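PDB 3C4N: uncharacterized protein DR_0571 from Deinococcus radiodurans R1, which is of unknown function but binds ADP in the crystal and probably acts as an FAD-dependent oxidoreductase of the ETF-QO/FixC family. Local coordinates for residues A[297-302]-A[347-352]; A[311-316]-A[343-348]; A[274-279]-A[322-327]. All coordinates share one frame; numbering follows the deposited sequence.

Interaction 1: A[297-302]-A[347-352]; sequences HGYHPA and GAWLAL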
loop_
_atom_site.group_PDB
_atom_site.type_symbol
_atom_site.label_atom_id
_atom_site.label_comp_id
_atom_site.label_asym_id
_atom_site.label_seq_id
_atom_site.Cartn_x
_atom_site.Cartn_y
_atom_site.Cartn_z
ATOM N N HIS A 297 27.346 -19.008 -2.038
ATOM C CA HIS A 297 26.267 -19.014 -1.058
ATOM C C HIS A 297 26.700 -18.378 0.262
ATOM O O HIS A 297 26.030 -17.482 0.776
ATOM C CB HIS A 297 25.790 -20.453 -0.828
ATOM C CG HIS A 297 24.666 -20.574 0.155
ATOM N ND1 HIS A 297 24.829 -20.347 1.506
ATOM C CD2 HIS A 297 23.365 -20.910 -0.014
ATOM C CE1 HIS A 297 23.678 -20.541 2.126
ATOM N NE2 HIS A 297 22.774 -20.884 1.226
ATOM N N GLY A 298 27.819 -18.841 0.809
ATOM C CA GLY A 298 28.299 -18.283 2.062
ATOM C C GLY A 298 29.302 -17.173 1.818
ATOM O O GLY A 298 30.511 -17.377 1.946
ATOM N N TYR A 299 28.806 -15.994 1.459
ATOM C CA TYR A 299 29.680 -14.862 1.188
ATOM C C TYR A 299 29.152 -13.571 1.796
ATOM O O TYR A 299 27.987 -13.215 1.620
ATOM C CB TYR A 299 29.867 -14.690 -0.328
ATOM C CG TYR A 299 30.604 -13.428 -0.732
ATOM C CD1 TYR A 299 31.932 -13.218 -0.361
ATOM C CD2 TYR A 299 29.946 -12.412 -1.429
ATOM C CE1 TYR A 299 32.584 -12.019 -0.664
ATOM C CE2 TYR A 299 30.583 -11.211 -1.736
ATOM C CZ TYR A 299 31.898 -11.019 -1.347
ATOM O OH TYR A 299 32.510 -9.813 -1.601
ATOM N N HIS A 300 30.021 -12.887 2.530
ATOM C CA HIS A 300 29.682 -11.622 3.156
ATOM C C HIS A 300 30.535 -10.536 2.529
ATOM O O HIS A 300 31.756 -10.530 2.673
ATOM C CB HIS A 300 29.949 -11.657 4.660
ATOM C CG HIS A 300 28.914 -12.397 5.445
ATOM N ND1 HIS A 300 28.748 -12.227 6.803
ATOM C CD2 HIS A 300 27.996 -13.318 5.067
ATOM C CE1 HIS A 300 27.774 -13.009 7.227
ATOM N NE2 HIS A 300 27.300 -13.683 6.194
ATOM N N PRO A 301 29.901 -9.606 1.808
ATOM C CA PRO A 301 30.639 -8.520 1.172
ATOM C C PRO A 301 31.404 -7.693 2.199
ATOM O O PRO A 301 30.841 -7.229 3.195
ATOM C CB PRO A 301 29.542 -7.725 0.474
ATOM C CG PRO A 301 28.338 -7.979 1.323
ATOM C CD PRO A 301 28.455 -9.454 1.584
ATOM N N ALA A 302 32.693 -7.510 1.943
ATOM C CA ALA A 302 33.545 -6.749 2.840
ATOM C C ALA A 302 34.306 -5.663 2.092
ATOM O O ALA A 302 34.114 -4.475 2.347
ATOM C CB ALA A 302 34.516 -7.687 3.542
ATOM N N GLY A 347 24.795 -0.833 -1.871
ATOM C CA GLY A 347 24.937 -2.139 -2.494
ATOM C C GLY A 347 23.657 -2.950 -2.451
ATOM O O GLY A 347 22.774 -2.668 -1.646
ATOM N N ALA A 348 23.556 -3.959 -3.314
ATOM C CA ALA A 348 22.365 -4.803 -3.379
ATOM C C ALA A 348 22.667 -6.140 -4.030
ATOM O O ALA A 348 23.653 -6.281 -4.752
ATOM C CB ALA A 348 21.265 -4.097 -4.160
ATOM N N TRP A 349 21.815 -7.123 -3.776
ATOM C CA TRP A 349 22.006 -8.434 -4.383
ATOM C C TRP A 349 21.143 -8.565 -5.636
ATOM O O TRP A 349 19.936 -8.318 -5.599
ATOM C CB TRP A 349 21.646 -9.554 -3.400
ATOM C CG TRP A 349 22.638 -9.751 -2.302
ATOM C CD1 TRP A 349 22.627 -9.170 -1.062
ATOM C CD2 TRP A 349 23.784 -10.607 -2.334
ATOM N NE1 TRP A 349 23.694 -9.619 -0.322
ATOM C CE2 TRP A 349 24.420 -10.501 -1.078
ATOM C CE3 TRP A 349 24.334 -11.454 -3.303
ATOM C CZ2 TRP A 349 25.585 -11.216 -0.765
ATOM C CZ3 TRP A 349 25.495 -12.168 -2.992
ATOM C CH2 TRP A 349 26.106 -12.043 -1.734
ATOM N N LEU A 350 21.768 -8.940 -6.746
ATOM C CA LEU A 350 21.040 -9.124 -7.992
ATOM C C LEU A 350 21.062 -10.583 -8.382
ATOM O O LEU A 350 22.074 -11.268 -8.213
ATOM C CB LEU A 350 21.642 -8.299 -9.134
ATOM C CG LEU A 350 21.337 -6.790 -9.163
ATOM C CD1 LEU A 350 22.178 -6.074 -8.110
ATOM C CD2 LEU A 350 21.666 -6.241 -10.551
ATOM N N ALA A 351 19.931 -11.067 -8.881
ATOM C CA ALA A 351 19.852 -12.447 -9.311
ATOM C C ALA A 351 20.612 -12.573 -10.613
ATOM O O ALA A 351 20.694 -11.630 -11.401
ATOM C CB ALA A 351 18.400 -12.872 -9.514
ATOM N N LEU A 352 21.182 -13.753 -10.802
ATOM C CA LEU A 352 21.925 -14.102 -11.989
ATOM C C LEU A 352 21.226 -15.349 -12.518
ATOM O O LEU A 352 21.357 -16.439 -11.956
ATOM C CB LEU A 352 23.377 -14.401 -11.631
ATOM C CG LEU A 352 24.350 -13.319 -12.088
ATOM C CD1 LEU A 352 23.881 -11.958 -11.603
ATOM C CD2 LEU A 352 25.740 -13.628 -11.577
#
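Trp-349 reaches out from strand 347-352 and sets the outer corner of its six-membered ring against Tyr-299 and Pro-301 of an irregular loop. Two neighbouring indole carbons do the touching. CH2 comes to the edge of the tyrosine ring, near its plane, with Trp-349 CH2 3.9 Å from Tyr-299 CD2. CZ2 lies 4.1 Å from Pro-301 CD, and the carbonyl of the loop completes the contact, Tyr-299 O standing 3.9 Å from Trp-349 CZ2. With CG anti to the carbonyl carbon (chi1 -73°) and chi2 at 92°, the indole extends to the loop, its ring system nearly square to the CA-CB-CG plane. In Tyr-299 CG lies anti to the backbone N (chi1 172°), and with the ring turned by chi2 the CD2 edge lies next to the indole while the hydroxyl end points away from it. Pro-301 braces the tyrosine from within its own loop: its N lies 3.9 Å above one face of the Tyr-299 ring, offset toward the rim. The phenol OH is hydrogen-bonded to Arg-314 NH1, which anchors the polar end of the ring. The indole has further partners, a cation-pi contact with Arg-252 and an inclined meeting of rings with Tyr-254, a residue that Pro-301 also touches. Strand 347-352 pairs antiparallel with strand 251-260, so the contact fastens the loop after strand 284-288 to that mixed sheet. The side chain of Trp-349 is about 7 Å from the bound ADP, consistent with a place in the second shell of the nucleotide site. Across the segments the contact is wholly van der Waals packing, aromatic and proline carbons meeting at a slant: the fit depends on shape and on how other partners hold the rings.

Interaction 2: A[311-316]-A[343-348]; sequences TGLRRE and ADVPGA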
loop_
_atom_site.group_PDB
_atom_site.type_symbol
_atom_site.label_atom_id
_atom_site.label_comp_id
_atom_site.label_asym_id
_atom_site.label_seq_id
_atom_site.Cartn_x
_atom_site.Cartn_y
_atom_site.Cartn_z
ATOM N N THR A 311 38.997 0.303 2.519
ATOM C CA THR A 311 37.872 1.027 1.935
ATOM C C THR A 311 36.595 0.197 1.973
ATOM O O THR A 311 36.570 -0.893 2.549
ATOM C CB THR A 311 38.168 1.426 0.481
ATOM O OG1 THR A 311 37.776 0.367 -0.394
ATOM C CG2 THR A 311 39.667 1.678 0.297
ATOM N N GLY A 312 35.532 0.709 1.359
ATOM C CA GLY A 312 34.265 -0.009 1.358
ATOM C C GLY A 312 33.973 -0.821 0.108
ATOM O O GLY A 312 32.959 -1.504 0.048
ATOM N N LEU A 313 34.869 -0.751 -0.876
ATOM C CA LEU A 313 34.724 -1.457 -2.144
ATOM C C LEU A 313 35.368 -2.845 -2.124
ATOM O O LEU A 313 36.454 -3.024 -1.566
ATOM C CB LEU A 313 35.346 -0.620 -3.267
ATOM C CG LEU A 313 34.670 0.705 -3.636
ATOM C CD1 LEU A 313 34.629 1.623 -2.441
ATOM C CD2 LEU A 313 35.420 1.370 -4.783
ATOM N N ARG A 314 34.704 -3.822 -2.742
ATOM C CA ARG A 314 35.227 -5.185 -2.795
ATOM C C ARG A 314 36.542 -5.218 -3.543
ATOM O O ARG A 314 36.791 -4.391 -4.420
ATOM C CB ARG A 314 34.246 -6.131 -3.488
ATOM C CG ARG A 314 32.866 -6.110 -2.894
ATOM C CD ARG A 314 32.108 -7.394 -3.137
ATOM N NE ARG A 314 32.008 -7.806 -4.495
ATOM C CZ ARG A 314 32.116 -9.007 -5.052
ATOM N NH1 ARG A 314 32.376 -10.141 -4.406
ATOM N NH2 ARG A 314 31.885 -9.027 -6.349
ATOM N N ARG A 315 37.375 -6.191 -3.192
ATOM C CA ARG A 315 38.684 -6.353 -3.811
ATOM C C ARG A 315 38.571 -6.330 -5.342
ATOM O O ARG A 315 39.332 -5.641 -6.025
ATOM C CB ARG A 315 39.321 -7.666 -3.323
ATOM C CG ARG A 315 40.639 -8.060 -3.994
ATOM C CD ARG A 315 41.101 -9.455 -3.519
ATOM N NE ARG A 315 40.039 -10.459 -3.637
ATOM C CZ ARG A 315 39.583 -10.953 -4.788
ATOM N NH1 ARG A 315 40.096 -10.550 -5.945
ATOM N NH2 ARG A 315 38.595 -11.843 -4.780
ATOM N N GLU A 316 37.600 -7.056 -5.879
ATOM C CA GLU A 316 37.433 -7.106 -7.319
ATOM C C GLU A 316 37.154 -5.763 -7.970
ATOM O O GLU A 316 37.668 -5.479 -9.052
ATOM C CB GLU A 316 36.338 -8.093 -7.682
ATOM C CG GLU A 316 36.766 -9.521 -7.461
ATOM C CD GLU A 316 35.877 -10.495 -8.186
ATOM O OE1 GLU A 316 34.692 -10.595 -7.802
ATOM O OE2 GLU A 316 36.362 -11.145 -9.142
ATOM N N ALA A 343 29.711 -0.886 4.708
ATOM C CA ALA A 343 28.482 -0.317 5.243
ATOM C C ALA A 343 28.226 1.093 4.718
ATOM O O ALA A 343 27.083 1.541 4.669
ATOM C CB ALA A 343 28.536 -0.303 6.768
ATOM N N ASP A 344 29.281 1.795 4.327
ATOM C CA ASP A 344 29.115 3.151 3.813
ATOM C C ASP A 344 28.868 3.170 2.302
ATOM O O ASP A 344 28.622 4.227 1.735
ATOM C CB ASP A 344 30.356 4.000 4.122
ATOM C CG ASP A 344 30.663 4.084 5.617
ATOM O OD1 ASP A 344 29.791 4.545 6.393
ATOM O OD2 ASP A 344 31.787 3.690 6.003
ATOM N N VAL A 345 28.911 2.004 1.665
ATOM C CA VAL A 345 28.743 1.908 0.219
ATOM C C VAL A 345 27.431 1.260 -0.267
ATOM O O VAL A 345 27.158 0.088 0.018
ATOM C CB VAL A 345 29.954 1.138 -0.369
ATOM C CG1 VAL A 345 29.867 1.062 -1.880
ATOM C CG2 VAL A 345 31.240 1.826 0.060
ATOM N N PRO A 346 26.605 2.019 -1.014
ATOM C CA PRO A 346 25.328 1.532 -1.550
ATOM C C PRO A 346 25.528 0.199 -2.285
ATOM O O PRO A 346 26.332 0.115 -3.213
ATOM C CB PRO A 346 24.907 2.652 -2.504
ATOM C CG PRO A 346 25.489 3.865 -1.875
ATOM C CD PRO A 346 26.868 3.393 -1.478
ATOM N N GLY A 347 24.795 -0.833 -1.871
ATOM C CA GLY A 347 24.937 -2.139 -2.494
ATOM C C GLY A 347 23.657 -2.950 -2.451
ATOM O O GLY A 347 22.774 -2.668 -1.646
ATOM N N ALA A 348 23.556 -3.959 -3.314
ATOM C CA ALA A 348 22.365 -4.803 -3.379
ATOM C C ALA A 348 22.667 -6.140 -4.030
ATOM O O ALA A 348 23.653 -6.281 -4.752
ATOM C CB ALA A 348 21.265 -4.097 -4.160
#
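Val-345 presses its CG2 methyl onto the backbone of Gly-312, 3.7 Å from Gly-312 O and 3.8 Å from Gly-312 CA. A second, looser touch joins the same methyl to Leu-313, with Val-345 CG2 4.2 Å from Leu-313 CD1. The valine is placed for this by a first torsion of -177°, which sends CG1 anti to the backbone N and leaves CG2 anti to the carbonyl carbon, the branch that meets the glycine. Gly-312 has no side chain, and a CB would point at Val-345 and run into its CG2 methyl, so the close seating of the two chains depends on the missing side chain. The next shell fixes the loop that carries the glycine. Thr-311 OG1 accepts a hydrogen bond from Leu-313 N (3.2 Å, 160° at the hydrogen), an ST turn that folds the chain round Gly-312 and leads into helix 315-324, for which Arg-314 occupies the N-cap position. Gln-256 of strand 251-260 then holds both flanks of Leu-313: its NE2 gives a hydrogen bond to Gly-312 O, and its OE1 accepts one from Arg-314 N. The carbonyl that Val-345 touches is thereby satisfied from the strand. Independently, Arg-314 NH1 forms a salt bridge with Asp-295. Leu-313 also packs on Leu-318 and Leu-321, so the contact lies between the start of helix 315-324 and the approach to strand 347-352, with strand 251-260 beside both.

Interaction 3: A[274-279]-A[322-327]; sequences SGLTLR and VGLMDA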
loop_
_atom_site.group_PDB
_atom_site.type_symbol
_atom_site.label_atom_id
_atom_site.label_comp_id
_atom_site.label_asym_id
_atom_site.label_seq_id
_atom_site.Cartn_x
_atom_site.Cartn_y
_atom_site.Cartn_z
ATOM N N SER A 274 35.618 -1.247 -20.318
ATOM C CA SER A 274 35.973 -2.549 -19.753
ATOM C C SER A 274 34.877 -3.156 -18.865
ATOM O O SER A 274 35.171 -3.831 -17.879
ATOM C CB SER A 274 37.266 -2.443 -18.938
ATOM O OG SER A 274 38.378 -2.138 -19.763
ATOM N N GLY A 275 33.617 -2.912 -19.214
ATOM C CA GLY A 275 32.516 -3.465 -18.445
ATOM C C GLY A 275 31.981 -2.570 -17.342
ATOM O O GLY A 275 30.955 -2.879 -16.744
ATOM N N LEU A 276 32.662 -1.471 -17.051
ATOM C CA LEU A 276 32.187 -0.578 -16.016
ATOM C C LEU A 276 31.307 0.511 -16.634
ATOM O O LEU A 276 31.490 0.872 -17.795
ATOM C CB LEU A 276 33.375 0.030 -15.270
ATOM C CG LEU A 276 33.113 1.144 -14.251
ATOM C CD1 LEU A 276 34.220 1.140 -13.219
ATOM C CD2 LEU A 276 33.029 2.479 -14.960
ATOM N N THR A 277 30.339 1.022 -15.875
ATOM C CA THR A 277 29.457 2.063 -16.404
ATOM C C THR A 277 29.436 3.345 -15.556
ATOM O O THR A 277 29.477 3.292 -14.335
ATOM C CB THR A 277 27.996 1.543 -16.537
ATOM O OG1 THR A 277 27.976 0.369 -17.354
ATOM C CG2 THR A 277 27.102 2.584 -17.168
ATOM N N LEU A 278 29.385 4.495 -16.218
ATOM C CA LEU A 278 29.299 5.761 -15.518
ATOM C C LEU A 278 27.934 6.348 -15.871
ATOM O O LEU A 278 27.718 6.863 -16.974
ATOM C CB LEU A 278 30.444 6.691 -15.929
ATOM C CG LEU A 278 31.831 6.217 -15.444
ATOM C CD1 LEU A 278 32.942 7.167 -15.917
ATOM C CD2 LEU A 278 31.826 6.142 -13.913
ATOM N N ARG A 279 27.006 6.224 -14.921
ATOM C CA ARG A 279 25.636 6.689 -15.078
ATOM C C ARG A 279 25.446 8.074 -14.497
ATOM O O ARG A 279 25.371 8.245 -13.275
ATOM C CB ARG A 279 24.670 5.707 -14.395
ATOM C CG ARG A 279 23.276 6.269 -14.013
ATOM C CD ARG A 279 22.378 6.557 -15.214
ATOM N NE ARG A 279 20.946 6.392 -14.899
ATOM C CZ ARG A 279 20.090 7.379 -14.633
ATOM N NH1 ARG A 279 20.490 8.644 -14.638
ATOM N NH2 ARG A 279 18.826 7.100 -14.359
ATOM N N VAL A 322 41.756 0.078 -10.619
ATOM C CA VAL A 322 43.180 0.243 -10.864
ATOM C C VAL A 322 43.476 0.027 -12.342
ATOM O O VAL A 322 44.274 0.747 -12.931
ATOM C CB VAL A 322 43.997 -0.755 -10.020
ATOM C CG1 VAL A 322 45.471 -0.679 -10.384
ATOM C CG2 VAL A 322 43.794 -0.460 -8.537
ATOM N N GLY A 323 42.810 -0.956 -12.941
ATOM C CA GLY A 323 43.022 -1.254 -14.348
ATOM C C GLY A 323 42.409 -0.245 -15.298
ATOM O O GLY A 323 42.726 -0.228 -16.485
ATOM N N LEU A 324 41.534 0.609 -14.777
ATOM C CA LEU A 324 40.881 1.616 -15.607
ATOM C C LEU A 324 41.311 3.048 -15.327
ATOM O O LEU A 324 40.974 3.958 -16.082
ATOM C CB LEU A 324 39.368 1.513 -15.453
ATOM C CG LEU A 324 38.653 0.691 -16.519
ATOM C CD1 LEU A 324 37.215 0.477 -16.104
ATOM C CD2 LEU A 324 38.742 1.395 -17.858
HETATM N N MSE A 325 42.053 3.242 -14.243
HETATM C CA MSE A 325 42.518 4.567 -13.856
HETATM C C MSE A 325 43.282 5.316 -14.923
HETATM O O MSE A 325 43.149 6.532 -15.048
HETATM C CB MSE A 325 43.389 4.480 -12.612
HETATM C CG MSE A 325 42.591 4.513 -11.330
HETATM SE SE MSE A 325 43.727 4.371 -9.817
HETATM C CE MSE A 325 42.639 3.154 -8.801
ATOM N N ASP A 326 44.107 4.611 -15.678
ATOM C CA ASP A 326 44.853 5.301 -16.708
ATOM C C ASP A 326 43.872 5.799 -17.761
ATOM O O ASP A 326 43.811 6.996 -18.051
ATOM C CB ASP A 326 45.910 4.377 -17.315
ATOM C CG ASP A 326 46.974 3.972 -16.303
ATOM O OD1 ASP A 326 47.488 4.854 -15.593
ATOM O OD2 ASP A 326 47.301 2.776 -16.209
ATOM N N ALA A 327 43.074 4.886 -18.305
ATOM C CA ALA A 327 42.098 5.244 -19.332
ATOM C C ALA A 327 41.058 6.247 -18.848
ATOM O O ALA A 327 40.638 7.129 -19.599
ATOM C CB ALA A 327 41.397 3.986 -19.843
#
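Leu-324, from the 322-327 segment, lays its two methyl branches on the tip of the hairpin that joins strands 270-273 and 276-281. CD1 takes the inner position: it lies 4.0 Å from Leu-276 CB and 4.1 Å from Ser-274 CB. The other branch faces the serine hydroxyl, with Leu-324 CD2 4.0 Å from Ser-274 OG, a contact of van der Waals kind. The leucine reaches this spot with a first torsion of -96°, well off the staggered value, which suggests some accommodation to the packing. Ser-274 and Gly-275 form the two-residue turn, with both residues at positive phi, close to type I'. That turn brings the serine CB towards Leu-324. Leu-276 follows as the first residue of the returning strand; its CB meets the CD1 methyl of Leu-324, and its side chain also packs on Leu-287 of strand 284-288. Leu-324 itself rests on Ala-273 and Leu-331 as well. Replacing Leu-324 with an alanine would remove both methyl branches and would probably leave a gap between the hairpin turn and the 322-327 segment, with Leu-276 CB and Ser-274 deprived of their partner here. Van der Waals contact alone joins the segments, grading from buried carbon at Leu-276 to an exposed hydroxyl-bearing side chain at Ser-274.

From the N terminus, the turn and returning strand at 274-279 come first; interaction 3 closes their loop at 322-327, after the chain has passed through strand 284-288, the long excursion that follows and helix 315-324. Within that span both 297-302 and 311-316 set out for later partners, so interaction 3 crosses interactions 1 and 2. The loops of interactions 1 and 2 start apart, at 297-302 and 311-316, and end on the same stretch of chain, sharing Gly-347 and Ala-348; their centres lie about 11 Å apart. Together the three tie the excursion and helix 315-324 onto one mixed sheet, interaction 1 nearest the nucleotide.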